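Fatty Acyl-Adenylate Ligase (PDB 3PBK) belongs to the AMP-binding enzyme family of the ANL clan, whose members combine a large N-terminal body with a smaller C-terminal domain. Local coordinates at residues T53-R57 with V87-F91; A62-L66 with D166-Q170; V356-D362 with T377-F383; Q473-Y477 with D489-F493. One frame throughout, in Å; residues are numbered along the deposited sequence.

Contact 1. Residues T53-R57 with V87-F91; sequences TLKAR and VEAFF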
loop_
_atom_site.group_PDB
_atom_site.type_symbol
_atom_site.label_atom_id
_atom_site.label_comp_id
_atom_site.label_asym_id
_atom_site.label_seq_id
_atom_site.Cartn_x
_atom_site.Cartn_y
_atom_site.Cartn_z
ATOM N N THR A 53 -21.306 -12.638 -13.288
ATOM C CA THR A 53 -22.237 -11.546 -13.028
ATOM C C THR A 53 -21.563 -10.179 -13.142
ATOM O O THR A 53 -22.128 -9.234 -13.692
ATOM C CB THR A 53 -22.865 -11.695 -11.630
ATOM O OG1 THR A 53 -23.792 -12.792 -11.629
ATOM C CG2 THR A 53 -23.580 -10.418 -11.217
ATOM N N LEU A 54 -20.354 -10.075 -12.609
ATOM C CA LEU A 54 -19.606 -8.828 -12.675
ATOM C C LEU A 54 -19.435 -8.342 -14.121
ATOM O O LEU A 54 -19.648 -7.167 -14.418
ATOM C CB LEU A 54 -18.250 -8.986 -11.999
ATOM C CG LEU A 54 -17.207 -7.963 -12.439
ATOM C CD1 LEU A 54 -17.513 -6.578 -11.891
ATOM C CD2 LEU A 54 -15.838 -8.420 -12.001
ATOM N N LYS A 55 -19.055 -9.247 -15.017
ATOM C CA LYS A 55 -18.954 -8.928 -16.443
ATOM C C LYS A 55 -20.221 -8.219 -16.975
ATOM O O LYS A 55 -20.142 -7.173 -17.628
ATOM C CB LYS A 55 -18.692 -10.214 -17.234
ATOM C CG LYS A 55 -18.495 -10.029 -18.727
ATOM C CD LYS A 55 -18.959 -11.263 -19.484
ATOM C CE LYS A 55 -18.135 -11.492 -20.752
ATOM N NZ LYS A 55 -18.166 -10.339 -21.698
ATOM N N ALA A 56 -21.384 -8.801 -16.690
ATOM C CA ALA A 56 -22.657 -8.243 -17.119
ATOM C C ALA A 56 -22.840 -6.841 -16.565
ATOM O O ALA A 56 -23.001 -5.881 -17.316
ATOM C CB ALA A 56 -23.798 -9.133 -16.679
ATOM N N ARG A 57 -22.818 -6.727 -15.245
ATOM C CA ARG A 57 -22.979 -5.427 -14.619
ATOM C C ARG A 57 -21.955 -4.422 -15.134
ATOM O O ARG A 57 -22.238 -3.233 -15.216
ATOM C CB ARG A 57 -22.906 -5.551 -13.101
ATOM C CG ARG A 57 -23.998 -6.427 -12.536
ATOM C CD ARG A 57 -23.972 -6.456 -11.026
ATOM N NE ARG A 57 -24.951 -7.397 -10.497
ATOM C CZ ARG A 57 -25.044 -7.731 -9.213
ATOM N NH1 ARG A 57 -24.210 -7.201 -8.327
ATOM N NH2 ARG A 57 -25.970 -8.596 -8.812
ATOM N N VAL A 87 -16.772 -2.257 -7.229
ATOM C CA VAL A 87 -16.174 -3.154 -8.205
ATOM C C VAL A 87 -16.852 -2.983 -9.556
ATOM O O VAL A 87 -16.179 -2.788 -10.565
ATOM C CB VAL A 87 -16.248 -4.629 -7.764
ATOM C CG1 VAL A 87 -15.516 -5.521 -8.758
ATOM C CG2 VAL A 87 -15.654 -4.792 -6.382
ATOM N N GLU A 88 -18.181 -3.042 -9.577
ATOM C CA GLU A 88 -18.915 -2.929 -10.834
ATOM C C GLU A 88 -18.562 -1.625 -11.523
ATOM O O GLU A 88 -18.218 -1.605 -12.701
ATOM C CB GLU A 88 -20.422 -2.996 -10.599
ATOM C CG GLU A 88 -20.915 -4.278 -9.948
ATOM C CD GLU A 88 -22.338 -4.128 -9.439
ATOM O OE1 GLU A 88 -23.064 -3.277 -10.001
ATOM O OE2 GLU A 88 -22.730 -4.839 -8.481
ATOM N N ALA A 89 -18.640 -0.537 -10.772
ATOM C CA ALA A 89 -18.336 0.787 -11.299
ATOM C C ALA A 89 -16.958 0.853 -11.951
ATOM O O ALA A 89 -16.778 1.469 -13.002
ATOM C CB ALA A 89 -18.440 1.819 -10.191
ATOM N N PHE A 90 -15.988 0.217 -11.303
ATOM C CA PHE A 90 -14.601 0.228 -11.754
ATOM C C PHE A 90 -14.424 -0.465 -13.112
ATOM O O PHE A 90 -13.786 0.080 -14.015
ATOM C CB PHE A 90 -13.697 -0.405 -10.694
ATOM C CG PHE A 90 -12.254 -0.404 -11.065
ATOM C CD1 PHE A 90 -11.690 -1.487 -11.696
ATOM C CD2 PHE A 90 -11.464 0.689 -10.809
ATOM C CE1 PHE A 90 -10.366 -1.478 -12.055
ATOM C CE2 PHE A 90 -10.134 0.693 -11.168
ATOM C CZ PHE A 90 -9.590 -0.389 -11.790
ATOM N N PHE A 91 -14.989 -1.660 -13.261
ATOM C CA PHE A 91 -14.930 -2.366 -14.541
ATOM C C PHE A 91 -15.867 -1.755 -15.584
ATOM O O PHE A 91 -15.585 -1.768 -16.784
ATOM C CB PHE A 91 -15.208 -3.856 -14.353
ATOM C CG PHE A 91 -14.007 -4.631 -13.907
ATOM C CD1 PHE A 91 -13.090 -5.102 -14.836
ATOM C CD2 PHE A 91 -13.776 -4.866 -12.563
ATOM C CE1 PHE A 91 -11.976 -5.808 -14.433
ATOM C CE2 PHE A 91 -12.664 -5.571 -12.155
ATOM C CZ PHE A 91 -11.762 -6.044 -13.089
#
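A salt bridge ties the two helical segments together at one end of their interface. Arg57 NH1 donates to Glu88 OE2 at 2.8 Å with an N-H...O angle of 149°, and the oxygen lies at the edge of the guanidinium, near its plane. The arginine side chain is extended and Glu88 reaches out to meet it; the same OE2 also takes a weak hydrogen bond from Ser84, one turn earlier on the glutamate's helix. Main-chain groups are satisfied within each helix, Arg57 N by Thr53 O at 3.0 Å and Phe91 N by Val87 O at 3.2 Å. Lys55 points away and forms salt bridges with Glu59 and Asp27. Beside the ion pair the interface is apolar: Leu54 CD1 lies 3.9 Å from Val87 CG1 and 4.0 Å from Glu88 CA, while Leu54 CD2 is 4.1 Å from Phe91 CD2. The axes approach to 9.0 Å and cross at -59°. Helix 84-95 is the connection of a parallel beta-alpha-beta unit between strands 75-79 and 99-103. Around the pair, Leu26 of helix 22-29 covers Leu54 and Phe91, helix 229-241 packs on Phe91, and helix 156-160 touches Glu88 and Ala89.

Contact 2. Residues A62-L66 with D166-Q170; sequences AKRLL and DVALQ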
loop_
_atom_site.group_PDB
_atom_site.type_symbol
_atom_site.label_atom_id
_atom_site.label_comp_id
_atom_site.label_asym_id
_atom_site.label_seq_id
_atom_site.Cartn_x
_atom_site.Cartn_y
_atom_site.Cartn_z
ATOM N N ALA A 62 -20.969 0.186 -18.340
ATOM C CA ALA A 62 -20.192 0.825 -19.386
ATOM C C ALA A 62 -21.100 1.632 -20.330
ATOM O O ALA A 62 -20.757 2.739 -20.753
ATOM C CB ALA A 62 -19.384 -0.218 -20.155
ATOM N N LYS A 63 -22.265 1.077 -20.651
ATOM C CA LYS A 63 -23.193 1.752 -21.553
ATOM C C LYS A 63 -23.925 2.899 -20.854
ATOM O O LYS A 63 -24.076 3.977 -21.425
ATOM C CB LYS A 63 -24.170 0.756 -22.180
ATOM C CG LYS A 63 -23.550 -0.093 -23.281
ATOM C CD LYS A 63 -24.460 -1.252 -23.674
ATOM C CE LYS A 63 -23.958 -1.947 -24.934
ATOM N NZ LYS A 63 -24.947 -2.923 -25.470
ATOM N N ARG A 64 -24.368 2.680 -19.619
ATOM C CA ARG A 64 -24.933 3.772 -18.842
ATOM C C ARG A 64 -23.975 4.956 -18.846
ATOM O O ARG A 64 -24.327 6.056 -19.266
ATOM C CB ARG A 64 -25.212 3.337 -17.409
ATOM C CG ARG A 64 -26.285 2.277 -17.283
ATOM C CD ARG A 64 -26.905 2.279 -15.887
ATOM N NE ARG A 64 -26.001 1.778 -14.851
ATOM C CZ ARG A 64 -25.487 0.549 -14.835
ATOM N NH1 ARG A 64 -25.762 -0.302 -15.818
ATOM N NH2 ARG A 64 -24.682 0.170 -13.849
ATOM N N LEU A 65 -22.753 4.714 -18.389
ATOM C CA LEU A 65 -21.731 5.751 -18.335
ATOM C C LEU A 65 -21.593 6.535 -19.631
ATOM O O LEU A 65 -21.371 7.740 -19.608
ATOM C CB LEU A 65 -20.382 5.147 -17.962
ATOM C CG LEU A 65 -20.150 5.031 -16.463
ATOM C CD1 LEU A 65 -18.736 4.579 -16.175
ATOM C CD2 LEU A 65 -20.437 6.370 -15.828
ATOM N N LEU A 66 -21.716 5.852 -20.760
ATOM C CA LEU A 66 -21.554 6.504 -22.056
ATOM C C LEU A 66 -22.744 7.393 -22.432
ATOM O O LEU A 66 -22.594 8.357 -23.194
ATOM C CB LEU A 66 -21.294 5.466 -23.141
ATOM C CG LEU A 66 -19.910 4.828 -23.044
ATOM C CD1 LEU A 66 -19.829 3.581 -23.910
ATOM C CD2 LEU A 66 -18.827 5.841 -23.415
ATOM N N ASP A 166 -27.215 3.670 -26.392
ATOM C CA ASP A 166 -27.358 2.618 -27.397
ATOM C C ASP A 166 -26.183 2.581 -28.376
ATOM O O ASP A 166 -26.253 3.131 -29.475
ATOM C CB ASP A 166 -28.692 2.739 -28.143
ATOM C CG ASP A 166 -29.064 1.460 -28.877
ATOM O OD1 ASP A 166 -29.960 0.733 -28.394
ATOM O OD2 ASP A 166 -28.445 1.174 -29.925
ATOM N N VAL A 167 -25.106 1.914 -27.975
ATOM C CA VAL A 167 -23.884 1.917 -28.762
ATOM C C VAL A 167 -23.141 0.592 -28.668
ATOM O O VAL A 167 -23.325 -0.170 -27.715
ATOM C CB VAL A 167 -22.945 3.068 -28.325
ATOM C CG1 VAL A 167 -22.513 2.884 -26.879
ATOM C CG2 VAL A 167 -21.734 3.163 -29.255
ATOM N N ALA A 168 -22.305 0.330 -29.670
ATOM C CA ALA A 168 -21.448 -0.848 -29.685
ATOM C C ALA A 168 -20.174 -0.618 -28.871
ATOM O O ALA A 168 -19.335 0.215 -29.236
ATOM C CB ALA A 168 -21.098 -1.211 -31.103
ATOM N N LEU A 169 -20.034 -1.372 -27.779
ATOM C CA LEU A 169 -18.869 -1.257 -26.900
ATOM C C LEU A 169 -17.560 -1.619 -27.599
ATOM O O LEU A 169 -17.359 -2.753 -28.036
ATOM C CB LEU A 169 -19.053 -2.095 -25.628
ATOM C CG LEU A 169 -19.392 -1.356 -24.328
ATOM C CD1 LEU A 169 -20.518 -0.371 -24.539
ATOM C CD2 LEU A 169 -19.748 -2.339 -23.225
ATOM N N GLN A 170 -16.680 -0.628 -27.688
ATOM C CA GLN A 170 -15.354 -0.764 -28.287
ATOM C C GLN A 170 -14.365 -1.459 -27.331
ATOM O O GLN A 170 -14.244 -1.104 -26.149
ATOM C CB GLN A 170 -14.856 0.629 -28.693
ATOM C CG GLN A 170 -15.282 1.740 -27.694
ATOM C CD GLN A 170 -16.101 2.872 -28.341
ATOM O OE1 GLN A 170 -17.174 3.254 -27.844
ATOM N NE2 GLN A 170 -15.600 3.404 -29.458
#
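Within the AMP-binding fold of the N-terminal body, the outer side of helix 51-67 is covered here by an irregular, extended piece of chain that leads from helix 156-160 toward strand 177-181. Ala62, Lys63 and Leu66, about one helical turn, form a shallow hollow, and Leu169 is the bump that fills it. Leu169 CD2 sits 3.7 Å from Ala62 CB, on the low floor left by the small residue, while Leu169 CD1 presses within 3.3 Å of Lys63 CG and lies 4.1 Å from Leu66 CD1. The loop in turn offers a notch between Val167 and Leu169, into which Leu66 projects: Leu66 CD1 is also 4.1 Å from Val167 CG1. Ala168, between them, points away. A backbone hydrogen bond between Lys63 and Ala165 holds the loop just before this patch, which buries 255 Å² at the protein surface. The lysine completes one wall of the hollow with its extended aliphatic chain, passing the loop backbone so that Lys63 CE comes to 3.4 Å from Val167 O.

Contact 3. Residues V356-D362 with T377-F383; sequences VNEVDRD and TRAVSTF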
loop_
_atom_site.group_PDB
_atom_site.type_symbol
_atom_site.label_atom_id
_atom_site.label_comp_id
_atom_site.label_asym_id
_atom_site.label_seq_id
_atom_site.Cartn_x
_atom_site.Cartn_y
_atom_site.Cartn_z
ATOM N N VAL A 356 16.605 -12.898 6.686
ATOM C CA VAL A 356 17.167 -11.630 7.147
ATOM C C VAL A 356 18.644 -11.510 6.819
ATOM O O VAL A 356 19.344 -12.517 6.690
ATOM C CB VAL A 356 17.002 -11.451 8.672
ATOM C CG1 VAL A 356 15.541 -11.450 9.055
ATOM C CG2 VAL A 356 17.739 -12.541 9.406
ATOM N N ASN A 357 19.102 -10.271 6.667
ATOM C CA ASN A 357 20.524 -9.985 6.614
ATOM C C ASN A 357 20.907 -8.991 7.706
ATOM O O ASN A 357 20.364 -7.886 7.769
ATOM C CB ASN A 357 20.931 -9.438 5.248
ATOM C CG ASN A 357 22.444 -9.293 5.111
ATOM O OD1 ASN A 357 22.984 -8.182 5.135
ATOM N ND2 ASN A 357 23.139 -10.423 4.996
ATOM N N GLU A 358 21.840 -9.382 8.568
ATOM C CA GLU A 358 22.301 -8.494 9.627
ATOM C C GLU A 358 23.492 -7.668 9.174
ATOM O O GLU A 358 24.325 -8.136 8.389
ATOM C CB GLU A 358 22.653 -9.286 10.880
ATOM C CG GLU A 358 21.452 -9.905 11.538
ATOM C CD GLU A 358 21.834 -10.873 12.625
ATOM O OE1 GLU A 358 23.034 -11.224 12.697
ATOM O OE2 GLU A 358 20.935 -11.280 13.400
ATOM N N VAL A 359 23.578 -6.437 9.668
ATOM C CA VAL A 359 24.666 -5.559 9.264
ATOM C C VAL A 359 25.246 -4.807 10.455
ATOM O O VAL A 359 24.529 -4.524 11.412
ATOM C CB VAL A 359 24.195 -4.538 8.192
ATOM C CG1 VAL A 359 23.689 -5.256 6.932
ATOM C CG2 VAL A 359 23.132 -3.619 8.769
ATOM N N ASP A 360 26.543 -4.501 10.406
ATOM C CA ASP A 360 27.129 -3.577 11.374
ATOM C C ASP A 360 26.395 -2.249 11.184
ATOM O O ASP A 360 26.411 -1.675 10.093
ATOM C CB ASP A 360 28.635 -3.408 11.135
ATOM C CG ASP A 360 29.342 -2.653 12.267
ATOM O OD1 ASP A 360 28.752 -1.724 12.849
ATOM O OD2 ASP A 360 30.508 -2.985 12.572
ATOM N N ARG A 361 25.728 -1.768 12.225
ATOM C CA ARG A 361 24.941 -0.557 12.060
ATOM C C ARG A 361 25.815 0.673 11.801
ATOM O O ARG A 361 25.486 1.507 10.951
ATOM C CB ARG A 361 23.974 -0.322 13.228
ATOM C CG ARG A 361 23.388 1.075 13.198
ATOM C CD ARG A 361 22.046 1.198 13.870
ATOM N NE ARG A 361 22.091 1.144 15.333
ATOM C CZ ARG A 361 22.838 1.925 16.110
ATOM N NH1 ARG A 361 23.669 2.823 15.579
ATOM N NH2 ARG A 361 22.768 1.783 17.429
ATOM N N ASP A 362 26.933 0.774 12.516
ATOM C CA ASP A 362 27.850 1.906 12.352
ATOM C C ASP A 362 28.470 1.969 10.947
ATOM O O ASP A 362 28.710 3.052 10.411
ATOM C CB ASP A 362 28.924 1.896 13.448
ATOM C CG ASP A 362 28.329 2.038 14.838
ATOM O OD1 ASP A 362 27.484 2.948 15.032
ATOM O OD2 ASP A 362 28.690 1.236 15.730
ATOM N N THR A 377 32.073 -5.416 15.741
ATOM C CA THR A 377 30.772 -4.801 15.565
ATOM C C THR A 377 30.099 -4.536 16.905
ATOM O O THR A 377 29.971 -5.433 17.735
ATOM C CB THR A 377 29.858 -5.686 14.711
ATOM O OG1 THR A 377 30.258 -5.589 13.339
ATOM C CG2 THR A 377 28.402 -5.244 14.840
ATOM N N ARG A 378 29.656 -3.301 17.110
ATOM C CA ARG A 378 29.003 -2.935 18.359
ATOM C C ARG A 378 27.486 -2.717 18.234
ATOM O O ARG A 378 26.764 -2.751 19.223
ATOM C CB ARG A 378 29.668 -1.699 18.947
ATOM C CG ARG A 378 30.951 -1.967 19.714
ATOM C CD ARG A 378 31.209 -0.794 20.653
ATOM N NE ARG A 378 32.517 -0.828 21.296
ATOM C CZ ARG A 378 33.675 -0.606 20.671
ATOM N NH1 ARG A 378 33.701 -0.361 19.359
ATOM N NH2 ARG A 378 34.812 -0.652 21.361
ATOM N N ALA A 379 27.008 -2.494 17.018
ATOM C CA ALA A 379 25.586 -2.289 16.804
ATOM C C ALA A 379 25.157 -3.003 15.536
ATOM O O ALA A 379 25.951 -3.159 14.614
ATOM C CB ALA A 379 25.272 -0.811 16.723
ATOM N N VAL A 380 23.900 -3.434 15.493
ATOM C CA VAL A 380 23.393 -4.223 14.376
ATOM C C VAL A 380 21.997 -3.806 13.910
ATOM O O VAL A 380 21.081 -3.651 14.713
ATOM C CB VAL A 380 23.327 -5.703 14.756
ATOM C CG1 VAL A 380 22.911 -6.544 13.553
ATOM C CG2 VAL A 380 24.659 -6.158 15.317
ATOM N N SER A 381 21.830 -3.631 12.608
ATOM C CA SER A 381 20.495 -3.508 12.048
ATOM C C SER A 381 20.180 -4.789 11.279
ATOM O O SER A 381 21.082 -5.407 10.696
ATOM C CB SER A 381 20.382 -2.282 11.131
ATOM O OG SER A 381 20.181 -1.083 11.863
ATOM N N THR A 382 18.909 -5.196 11.304
ATOM C CA THR A 382 18.441 -6.365 10.559
ATOM C C THR A 382 17.542 -5.935 9.413
ATOM O O THR A 382 16.583 -5.199 9.628
ATOM C CB THR A 382 17.606 -7.293 11.441
ATOM O OG1 THR A 382 18.378 -7.724 12.560
ATOM C CG2 THR A 382 17.171 -8.500 10.651
ATOM N N PHE A 383 17.834 -6.393 8.201
ATOM C CA PHE A 383 16.980 -6.078 7.060
ATOM C C PHE A 383 16.347 -7.329 6.463
ATOM O O PHE A 383 16.951 -8.392 6.458
ATOM C CB PHE A 383 17.756 -5.277 6.012
ATOM C CG PHE A 383 18.133 -3.908 6.480
ATOM C CD1 PHE A 383 17.173 -2.915 6.594
ATOM C CD2 PHE A 383 19.438 -3.617 6.841
ATOM C CE1 PHE A 383 17.511 -1.649 7.047
ATOM C CE2 PHE A 383 19.785 -2.351 7.300
ATOM C CZ PHE A 383 18.824 -1.369 7.400
#
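Strands 356-360 and 380-384 form a two-stranded antiparallel ribbon joined through helix 361-367 and a loop. Asn357 and Phe383 are a hydrogen-bonded pair (Asn357 N to Phe383 O 2.9 Å, Phe383 N to Asn357 O 3.0 Å), as are Val359 and Ser381 (Val359 N to Ser381 O 2.9 Å, Ser381 N to Val359 O 3.1 Å). These four side chains share one face. Phe383, in the m rotamer, receives Val359 CG2 at its ring edge, 3.9 Å from Phe383 CE2. Phe383 and Asn357 pack on both strands 444-449 and 452-458, and Val359 on Tyr447 of strand 444-449. Glu358 and Thr382 occupy the other face. Asp360 adopts chi1 t, which swings its carboxylate back to the partner segment: Asp360 OD2 accepts from Thr377 OG1 at 2.7 Å, while Asp360 OD1 takes a weak N-capping bond from Asp362 N at 3.1 Å. Arg361 N still donates to Ala379 O at 2.8 Å, carrying the pairing into the helix start. Arg361 bends at chi3 (p), laying a guanidinium face over the methyl of Ala379, with Arg361 NH2 3.7 Å from Ala379 CB; Arg361 NH1 makes a salt bridge to Glu365. Regular backbone pairing thus sets the strand register, whereas the two oxygens of Asp360 serve different tasks, one weakly capping the first turn of helix 361-367 and the other fastening the returning chain at Thr377.

Contact 4. Residues Q473-Y477 with D489-F493; sequences QDIEY and DAIAF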
loop_
_atom_site.group_PDB
_atom_site.type_symbol
_atom_site.label_atom_id
_atom_site.label_comp_id
_atom_site.label_asym_id
_atom_site.label_seq_id
_atom_site.Cartn_x
_atom_site.Cartn_y
_atom_site.Cartn_z
ATOM N N GLN A 473 13.597 4.854 11.868
ATOM C CA GLN A 473 12.956 3.708 12.501
ATOM C C GLN A 473 13.825 3.011 13.549
ATOM O O GLN A 473 13.298 2.305 14.419
ATOM C CB GLN A 473 12.507 2.690 11.447
ATOM C CG GLN A 473 13.650 1.963 10.730
ATOM C CD GLN A 473 13.891 2.456 9.304
ATOM O OE1 GLN A 473 13.845 3.660 9.020
ATOM N NE2 GLN A 473 14.155 1.516 8.398
ATOM N N ASP A 474 15.143 3.184 13.456
ATOM C CA ASP A 474 16.064 2.632 14.448
ATOM C C ASP A 474 15.942 3.397 15.764
ATOM O O ASP A 474 16.152 2.837 16.842
ATOM C CB ASP A 474 17.509 2.701 13.959
ATOM C CG ASP A 474 17.822 1.657 12.907
ATOM O OD1 ASP A 474 16.957 0.785 12.665
ATOM O OD2 ASP A 474 18.934 1.711 12.320
ATOM N N ILE A 475 15.618 4.685 15.663
ATOM C CA ILE A 475 15.421 5.525 16.829
ATOM C C ILE A 475 14.016 5.334 17.364
ATOM O O ILE A 475 13.830 5.199 18.565
ATOM C CB ILE A 475 15.663 7.005 16.501
ATOM C CG1 ILE A 475 17.159 7.268 16.359
ATOM C CG2 ILE A 475 15.069 7.926 17.576
ATOM C CD1 ILE A 475 17.499 8.730 16.197
ATOM N N GLU A 476 13.026 5.310 16.475
ATOM C CA GLU A 476 11.643 5.113 16.894
ATOM C C GLU A 476 11.477 3.793 17.637
ATOM O O GLU A 476 10.631 3.671 18.529
ATOM C CB GLU A 476 10.710 5.154 15.697
ATOM C CG GLU A 476 10.649 6.501 15.034
ATOM C CD GLU A 476 10.302 6.405 13.557
ATOM O OE1 GLU A 476 10.032 5.276 13.080
ATOM O OE2 GLU A 476 10.308 7.458 12.873
ATOM N N TYR A 477 12.285 2.803 17.267
ATOM C CA TYR A 477 12.246 1.510 17.927
ATOM C C TYR A 477 12.379 1.668 19.432
ATOM O O TYR A 477 11.614 1.074 20.187
ATOM C CB TYR A 477 13.360 0.616 17.406
ATOM C CG TYR A 477 13.438 -0.755 18.051
ATOM C CD1 TYR A 477 12.611 -1.787 17.630
ATOM C CD2 TYR A 477 14.350 -1.018 19.054
ATOM C CE1 TYR A 477 12.681 -3.032 18.197
ATOM C CE2 TYR A 477 14.427 -2.260 19.623
ATOM C CZ TYR A 477 13.591 -3.268 19.193
ATOM O OH TYR A 477 13.671 -4.519 19.762
ATOM N N ASP A 489 3.232 5.055 16.398
ATOM C CA ASP A 489 2.980 6.104 17.372
ATOM C C ASP A 489 4.140 7.092 17.404
ATOM O O ASP A 489 3.969 8.248 17.768
ATOM C CB ASP A 489 2.775 5.501 18.764
ATOM C CG ASP A 489 1.387 4.924 18.958
ATOM O OD1 ASP A 489 0.520 5.101 18.064
ATOM O OD2 ASP A 489 1.165 4.294 20.019
ATOM N N ALA A 490 5.325 6.630 17.024
ATOM C CA ALA A 490 6.522 7.460 17.116
ATOM C C ALA A 490 7.103 7.800 15.749
ATOM O O ALA A 490 7.265 6.921 14.903
ATOM C CB ALA A 490 7.572 6.784 17.991
ATOM N N ILE A 491 7.402 9.086 15.558
ATOM C CA ILE A 491 7.994 9.615 14.335
ATOM C C ILE A 491 9.292 10.349 14.646
ATOM O O ILE A 491 9.333 11.204 15.541
ATOM C CB ILE A 491 7.096 10.655 13.695
ATOM C CG1 ILE A 491 5.708 10.095 13.458
ATOM C CG2 ILE A 491 7.699 11.147 12.395
ATOM C CD1 ILE A 491 4.684 11.189 13.231
ATOM N N ALA A 492 10.344 10.033 13.896
ATOM C CA ALA A 492 11.614 10.716 14.058
ATOM C C ALA A 492 12.027 11.427 12.770
ATOM O O ALA A 492 11.816 10.931 11.668
ATOM C CB ALA A 492 12.685 9.746 14.517
ATOM N N PHE A 493 12.597 12.613 12.921
ATOM C CA PHE A 493 13.137 13.352 11.792
ATOM C C PHE A 493 14.108 14.410 12.293
ATOM O O PHE A 493 14.183 14.684 13.496
ATOM C CB PHE A 493 12.018 13.986 10.970
ATOM C CG PHE A 493 11.163 14.938 11.748
ATOM C CD1 PHE A 493 10.039 14.492 12.420
ATOM C CD2 PHE A 493 11.481 16.284 11.807
ATOM C CE1 PHE A 493 9.248 15.372 13.134
ATOM C CE2 PHE A 493 10.701 17.162 12.521
ATOM C CZ PHE A 493 9.582 16.706 13.185
#
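Gln473, near the start of helix 472-479, points away from the strand, and its NE2 bonds to Thr456 O. Asp474 is out of reach of the strand and packs on Phe529 of helix 511-529. With Ile475 the helix meets segment 489-493: Ile475 CG2 lies 4.3 Å from Ala492 CB, and the same side chain also packs on Ile525 and Phe529. The helix here rests on an outermost strand, 490-494, of the three-stranded mixed sheet in the small C-terminal domain of the ANL fold; the axes come within 7.5 Å at 137°. Ala490 and Ala492 direct their methyls at the helix and keep the gap narrow, while Ile491 and Phe493 turn away. Glu476 makes the main contribution. Glu476 CB is 4.2 Å from Ala490 CB, and Glu476 OE2 accepts a hydrogen bond from Ala492 N at 2.8 Å. The neighbouring strand 500-505 pairs with the backbone of Ile491 and Phe493, leaving the Ala492 amide on the opposite edge for the carboxylate. Glu476 OE2 also lies 3.5 Å from Ile491 CA, and Glu476 OE1 forms a salt bridge with Arg553 of helix 553-564. Tyr477 leads away again, its hydroxyl hydrogen-bonded to Glu313 OE2.

In the fold
The four contacts form two groups on opposite sides of the chain's centre. Contacts 1 and 2, with centres 13 Å apart, both use helix 51-67, and their segments alternate along the chain, so this one helix joins helix 84-95 to the later loop within the N-terminal body. Contacts 3 and 4 follow in series, with centres 17 Å apart; they touch where Ser381 OG packs 3.1 Å from Asp474 OD2, bringing the two-stranded ribbon against helix 472-479 of the small C-terminal domain, probably an interdomain contact. The groups lie 43 to 58 Å apart between centres. The bound 5'-O-[(S)-(dodecanoyloxy)(hydroxy)phosphoryl]adenosine lies about 8, 12 and 14 Å from the side chains of Phe383, Glu476 and Phe91.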